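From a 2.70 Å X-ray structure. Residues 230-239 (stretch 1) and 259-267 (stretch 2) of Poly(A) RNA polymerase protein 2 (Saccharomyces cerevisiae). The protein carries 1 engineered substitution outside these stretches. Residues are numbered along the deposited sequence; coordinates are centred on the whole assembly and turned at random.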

ATOM      1  N   GLY A 230     -14.948  -7.541   6.088  1.00 50.58           N
ATOM      2  CA  GLY A 230     -15.222  -8.265   7.315  1.00 51.31           C
ATOM      3  C   GLY A 230     -13.945  -8.683   8.013  1.00 53.99           C
ATOM      4  O   GLY A 230     -13.561  -9.849   7.981  1.00 60.42           O
ATOM      5  N   TYR A 231     -13.281  -7.723   8.638  1.00 58.43           N
ATOM      6  CA  TYR A 231     -12.016  -7.986   9.307  1.00 63.45           C
ATOM      7  C   TYR A 231     -12.129  -9.115  10.312  1.00 61.63           C
ATOM      8  O   TYR A 231     -11.241  -9.959  10.405  1.00 55.90           O
ATOM      9  CB  TYR A 231     -11.509  -6.718   9.990  1.00 61.79           C
ATOM     10  CG  TYR A 231     -10.933  -5.742   9.006  1.00 57.30           C
ATOM     11  CD1 TYR A 231      -9.604  -5.828   8.624  1.00 50.51           C
ATOM     12  CD2 TYR A 231     -11.722  -4.755   8.439  1.00 61.50           C
ATOM     13  CE1 TYR A 231      -9.071  -4.947   7.717  1.00 57.45           C
ATOM     14  CE2 TYR A 231     -11.199  -3.864   7.525  1.00 61.09           C
ATOM     15  CZ  TYR A 231      -9.870  -3.967   7.167  1.00 57.67           C
ATOM     16  OH  TYR A 231      -9.330  -3.093   6.254  1.00 38.20           O
ATOM     17  N   ASP A 232     -13.227  -9.115  11.060  1.00 65.94           N
ATOM     18  CA  ASP A 232     -13.481 -10.139  12.065  1.00 78.43           C
ATOM     19  C   ASP A 232     -13.485 -11.543  11.468  1.00 72.01           C
ATOM     20  O   ASP A 232     -12.909 -12.462  12.046  1.00 73.96           O
ATOM     21  CB  ASP A 232     -14.812  -9.872  12.784  1.00 87.84           C
ATOM     22  CG  ASP A 232     -14.700  -8.792  13.848  1.00 89.18           C
ATOM     23  OD1 ASP A 232     -14.106  -9.058  14.917  1.00 90.41           O
ATOM     24  OD2 ASP A 232     -15.218  -7.679  13.618  1.00 86.42           O
ATOM     25  N   ASP A 233     -14.107 -11.696  10.300  1.00 67.44           N
ATOM     26  CA  ASP A 233     -14.414 -13.019   9.748  1.00 70.70           C
ATOM     27  C   ASP A 233     -13.678 -13.432   8.458  1.00 74.31           C
ATOM     28  O   ASP A 233     -13.607 -14.620   8.151  1.00 75.71           O
ATOM     29  CB  ASP A 233     -15.926 -13.152   9.520  1.00 77.72           C
ATOM     30  CG  ASP A 233     -16.742 -12.746  10.737  1.00 86.05           C
ATOM     31  OD1 ASP A 233     -16.590 -13.371  11.806  1.00 85.74           O
ATOM     32  OD2 ASP A 233     -17.554 -11.806  10.619  1.00 90.21           O
ATOM     33  N   VAL A 234     -13.146 -12.475   7.698  1.00 65.75           N
ATOM     34  CA  VAL A 234     -12.541 -12.796   6.402  1.00 61.05           C
ATOM     35  C   VAL A 234     -11.014 -12.694   6.380  1.00 65.53           C
ATOM     36  O   VAL A 234     -10.442 -11.747   6.911  1.00 72.24           O
ATOM     37  CB  VAL A 234     -13.105 -11.899   5.285  1.00 62.28           C
ATOM     38  CG1 VAL A 234     -12.608 -12.366   3.925  1.00 49.85           C
ATOM     39  CG2 VAL A 234     -14.618 -11.894   5.328  1.00 66.53           C
ATOM     40  N   ALA A 235     -10.364 -13.668   5.746  1.00 63.95           N
ATOM     41  CA  ALA A 235      -8.906 -13.679   5.618  1.00 59.48           C
ATOM     42  C   ALA A 235      -8.481 -13.637   4.153  1.00 64.62           C
ATOM     43  O   ALA A 235      -9.298 -13.859   3.258  1.00 73.74           O
ATOM     44  CB  ALA A 235      -8.322 -14.907   6.298  1.00 46.72           C
ATOM     45  N   LEU A 236      -7.204 -13.351   3.910  1.00 48.80           N
ATOM     46  CA  LEU A 236      -6.695 -13.272   2.545  1.00 49.72           C
ATOM     47  C   LEU A 236      -5.601 -14.292   2.297  1.00 55.71           C
ATOM     48  O   LEU A 236      -4.745 -14.509   3.154  1.00 58.92           O
ATOM     49  CB  LEU A 236      -6.159 -11.872   2.231  1.00 46.74           C
ATOM     50  CG  LEU A 236      -7.169 -10.761   1.971  1.00 36.36           C
ATOM     51  CD1 LEU A 236      -7.618 -10.196   3.275  1.00 36.85           C
ATOM     52  CD2 LEU A 236      -6.527  -9.686   1.137  1.00 46.77           C
ATOM     53  N   GLY A 237      -5.631 -14.900   1.113  1.00 48.13           N
ATOM     54  CA  GLY A 237      -4.628 -15.869   0.710  1.00 53.61           C
ATOM     55  C   GLY A 237      -4.516 -15.961  -0.799  1.00 70.17           C
ATOM     56  O   GLY A 237      -5.118 -15.167  -1.522  1.00 69.67           O
ATOM     57  N   SER A 238      -3.742 -16.934  -1.275  1.00 76.15           N
ATOM     58  CA  SER A 238      -3.548 -17.128  -2.709  1.00 80.78           C
ATOM     59  C   SER A 238      -3.509 -18.600  -3.101  1.00 92.32           C
ATOM     60  O   SER A 238      -2.514 -19.293  -2.876  1.00 94.03           O
ATOM     61  CB  SER A 238      -2.277 -16.424  -3.194  1.00 82.40           C
ATOM     62  OG  SER A 238      -2.569 -15.138  -3.711  1.00 81.87           O
ATOM     63  N   SER A 239      -4.602 -19.066  -3.691  1.00 96.06           N
ATOM     64  CA  SER A 239      -4.660 -20.404  -4.253  1.00 96.01           C
ATOM     65  C   SER A 239      -4.389 -20.328  -5.745  1.00 97.08           C
ATOM     66  O   SER A 239      -5.268 -19.972  -6.523  1.00 91.88           O
ATOM     67  CB  SER A 239      -6.029 -21.036  -4.006  1.00 98.30           C
ATOM     68  OG  SER A 239      -6.157 -22.258  -4.710  1.00103.24           O
ATOM     69  N   ASN A 259      -7.341 -12.649  19.751  1.00 93.42           N
ATOM     70  CA  ASN A 259      -7.900 -11.360  19.347  1.00 88.53           C
ATOM     71  C   ASN A 259      -8.590 -11.425  17.989  1.00 84.90           C
ATOM     72  O   ASN A 259      -7.927 -11.460  16.953  1.00 72.43           O
ATOM     73  CB  ASN A 259      -6.814 -10.280  19.338  1.00 81.30           C
ATOM     74  CG  ASN A 259      -7.308  -8.954  18.783  1.00 73.19           C
ATOM     75  OD1 ASN A 259      -8.514  -8.722  18.671  1.00 63.99           O
ATOM     76  ND2 ASN A 259      -6.373  -8.075  18.435  1.00 73.57           N
ATOM     77  N   PRO A 260      -9.931 -11.436  17.995  1.00 93.18           N
ATOM     78  CA  PRO A 260     -10.779 -11.558  16.801  1.00 90.77           C
ATOM     79  C   PRO A 260     -10.566 -10.448  15.763  1.00 82.77           C
ATOM     80  O   PRO A 260     -10.398 -10.750  14.580  1.00 74.60           O
ATOM     81  CB  PRO A 260     -12.200 -11.468  17.381  1.00 89.06           C
ATOM     82  CG  PRO A 260     -12.014 -10.819  18.731  1.00 90.77           C
ATOM     83  CD  PRO A 260     -10.745 -11.423  19.220  1.00 93.11           C
ATOM     84  N   PHE A 261     -10.577  -9.192  16.199  1.00 75.52           N
ATOM     85  CA  PHE A 261     -10.516  -8.062  15.274  1.00 72.72           C
ATOM     86  C   PHE A 261      -9.092  -7.699  14.866  1.00 67.08           C
ATOM     87  O   PHE A 261      -8.426  -6.897  15.521  1.00 69.70           O
ATOM     88  CB  PHE A 261     -11.216  -6.839  15.867  1.00 74.70           C
ATOM     89  CG  PHE A 261     -11.402  -5.715  14.886  1.00 65.97           C
ATOM     90  CD1 PHE A 261     -12.416  -5.759  13.948  1.00 66.23           C
ATOM     91  CD2 PHE A 261     -10.570  -4.615  14.906  1.00 71.73           C
ATOM     92  CE1 PHE A 261     -12.595  -4.730  13.047  1.00 64.58           C
ATOM     93  CE2 PHE A 261     -10.744  -3.579  14.007  1.00 72.52           C
ATOM     94  CZ  PHE A 261     -11.759  -3.639  13.076  1.00 64.16           C
ATOM     95  N   SER A 262      -8.639  -8.282  13.765  1.00 62.45           N
ATOM     96  CA  SER A 262      -7.283  -8.059  13.294  1.00 66.27           C
ATOM     97  C   SER A 262      -7.107  -8.589  11.873  1.00 65.86           C
ATOM     98  O   SER A 262      -7.769  -9.544  11.467  1.00 65.40           O
ATOM     99  CB  SER A 262      -6.276  -8.715  14.243  1.00 64.67           C
ATOM    100  OG  SER A 262      -6.458 -10.118  14.294  1.00 62.43           O
ATOM    101  N   LEU A 263      -6.210  -7.961  11.122  1.00 62.13           N
ATOM    102  CA  LEU A 263      -5.979  -8.335   9.736  1.00 53.09           C
ATOM    103  C   LEU A 263      -5.324  -9.705   9.658  1.00 58.20           C
ATOM    104  O   LEU A 263      -4.328  -9.957  10.329  1.00 61.23           O
ATOM    105  CB  LEU A 263      -5.070  -7.309   9.076  1.00 44.08           C
ATOM    106  CG  LEU A 263      -5.282  -7.020   7.592  1.00 38.22           C
ATOM    107  CD1 LEU A 263      -3.985  -6.506   6.979  1.00 45.19           C
ATOM    108  CD2 LEU A 263      -5.759  -8.254   6.865  1.00 41.58           C
ATOM    109  N   ALA A 264      -5.885 -10.585   8.834  1.00 58.97           N
ATOM    110  CA  ALA A 264      -5.332 -11.923   8.648  1.00 52.11           C
ATOM    111  C   ALA A 264      -5.010 -12.187   7.191  1.00 48.19           C
ATOM    112  O   ALA A 264      -5.902 -12.352   6.360  1.00 52.29           O
ATOM    113  CB  ALA A 264      -6.285 -12.963   9.166  1.00 43.01           C
ATOM    114  N   ILE A 265      -3.724 -12.212   6.887  1.00 42.32           N
ATOM    115  CA  ILE A 265      -3.259 -12.481   5.542  1.00 39.91           C
ATOM    116  C   ILE A 265      -2.309 -13.665   5.613  1.00 47.44           C
ATOM    117  O   ILE A 265      -1.375 -13.672   6.418  1.00 48.60           O
ATOM    118  CB  ILE A 265      -2.542 -11.255   4.941  1.00 35.53           C
ATOM    119  CG1 ILE A 265      -3.531 -10.125   4.706  1.00 39.68           C
ATOM    120  CG2 ILE A 265      -1.875 -11.610   3.635  1.00 40.02           C
ATOM    121  CD1 ILE A 265      -2.869  -8.822   4.338  1.00 39.69           C
ATOM    122  N   GLN A 266      -2.564 -14.669   4.779  1.00 47.00           N
ATOM    123  CA  GLN A 266      -1.805 -15.912   4.812  1.00 54.88           C
ATOM    124  C   GLN A 266      -0.347 -15.719   4.415  1.00 54.52           C
ATOM    125  O   GLN A 266      -0.049 -15.236   3.318  1.00 55.60           O
ATOM    126  CB  GLN A 266      -2.461 -16.952   3.904  1.00 60.19           C
ATOM    127  CG  GLN A 266      -1.999 -18.368   4.160  1.00 65.81           C
ATOM    128  CD  GLN A 266      -2.979 -19.392   3.640  1.00 63.87           C
ATOM    129  OE1 GLN A 266      -3.315 -19.400   2.452  1.00 67.97           O
ATOM    130  NE2 GLN A 266      -3.447 -20.269   4.528  1.00 51.73           N
ATOM    131  N   ASP A 267       0.558 -16.102   5.313  1.00 58.26           N
ATOM    132  CA  ASP A 267       1.991 -15.984   5.062  1.00 62.21           C
ATOM    133  C   ASP A 267       2.387 -16.862   3.879  1.00 68.76           C
ATOM    134  O   ASP A 267       2.200 -18.076   3.920  1.00 80.51           O
ATOM    135  CB  ASP A 267       2.782 -16.384   6.309  1.00 63.68           C
ATOM    136  CG  ASP A 267       4.246 -16.001   6.223  1.00 68.86           C
ATOM    137  OD1 ASP A 267       4.704 -15.644   5.114  1.00 71.48           O
ATOM    138  OD2 ASP A 267       4.938 -16.056   7.268  1.00 66.59           O
TER
HETATM  139  O   HOH W   1      -8.600 -10.340   8.420  1.00 38.77           O

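Two chain segments need not form a full ladder to be held in register: a short bridge can fix the alignment while side chains and a water fill the space beside it. Residues 230-239 and 259-267 of Poly(A) RNA polymerase protein 2 illustrate the principle. Stretch 1 opens with a turn, closed by the hydrogen bond from Val-234 N to Gly-230 O (2.7 Å). On this turn Tyr-231 directs its CA-to-CB bond toward stretch 2, and its side chain makes two apolar contacts: Tyr-231 CB lies 3.8 Å from Phe-261 CE1, and Leu-263 CG approaches the ring edge, 4.3 Å from Tyr-231 CE1. Asp-232 sits beside the same phenylalanine. Its OD2 is 3.4 Å from Phe-261 CD1, near the ring plane, where the weakly positive C-H rim of an aromatic ring suits a carboxylate oxygen.

The strand begins at Val-234, where the backbones are linked through solvent rather than directly. Water 1 accepts from Ala-264 N (2.8 Å) and lies 2.8 Å from Val-234 O, thereby occupying a gap between the main chains. One residue on, Ala-235 CB meets Ala-264 CB at 4.0 Å, a small apolar contact beside the strand.

Direct pairing arrives at Leu-236, bridged to Ile-265 with their CA atoms 4.6 Å apart. Leu-236 N donates to Ala-264 O (2.9 Å), and Leu-236 O accepts from Gln-266 N (2.7 Å); both have good geometry, the second nearly straight at 170°, so one residue uses both of its backbone polar groups on the residues flanking Ile-265. Alongside, Leu-236 CB packs 4.0 Å from Ile-265 CG1, adding apolar contact to the polar bridge.

Beyond it, Gly-237 leaves room for Gln-266: its CA is 4.0 Å from Gln-266 CB, and an ideal CB on the glycine would clash with Gln-266 OE1 at 2.9 Å.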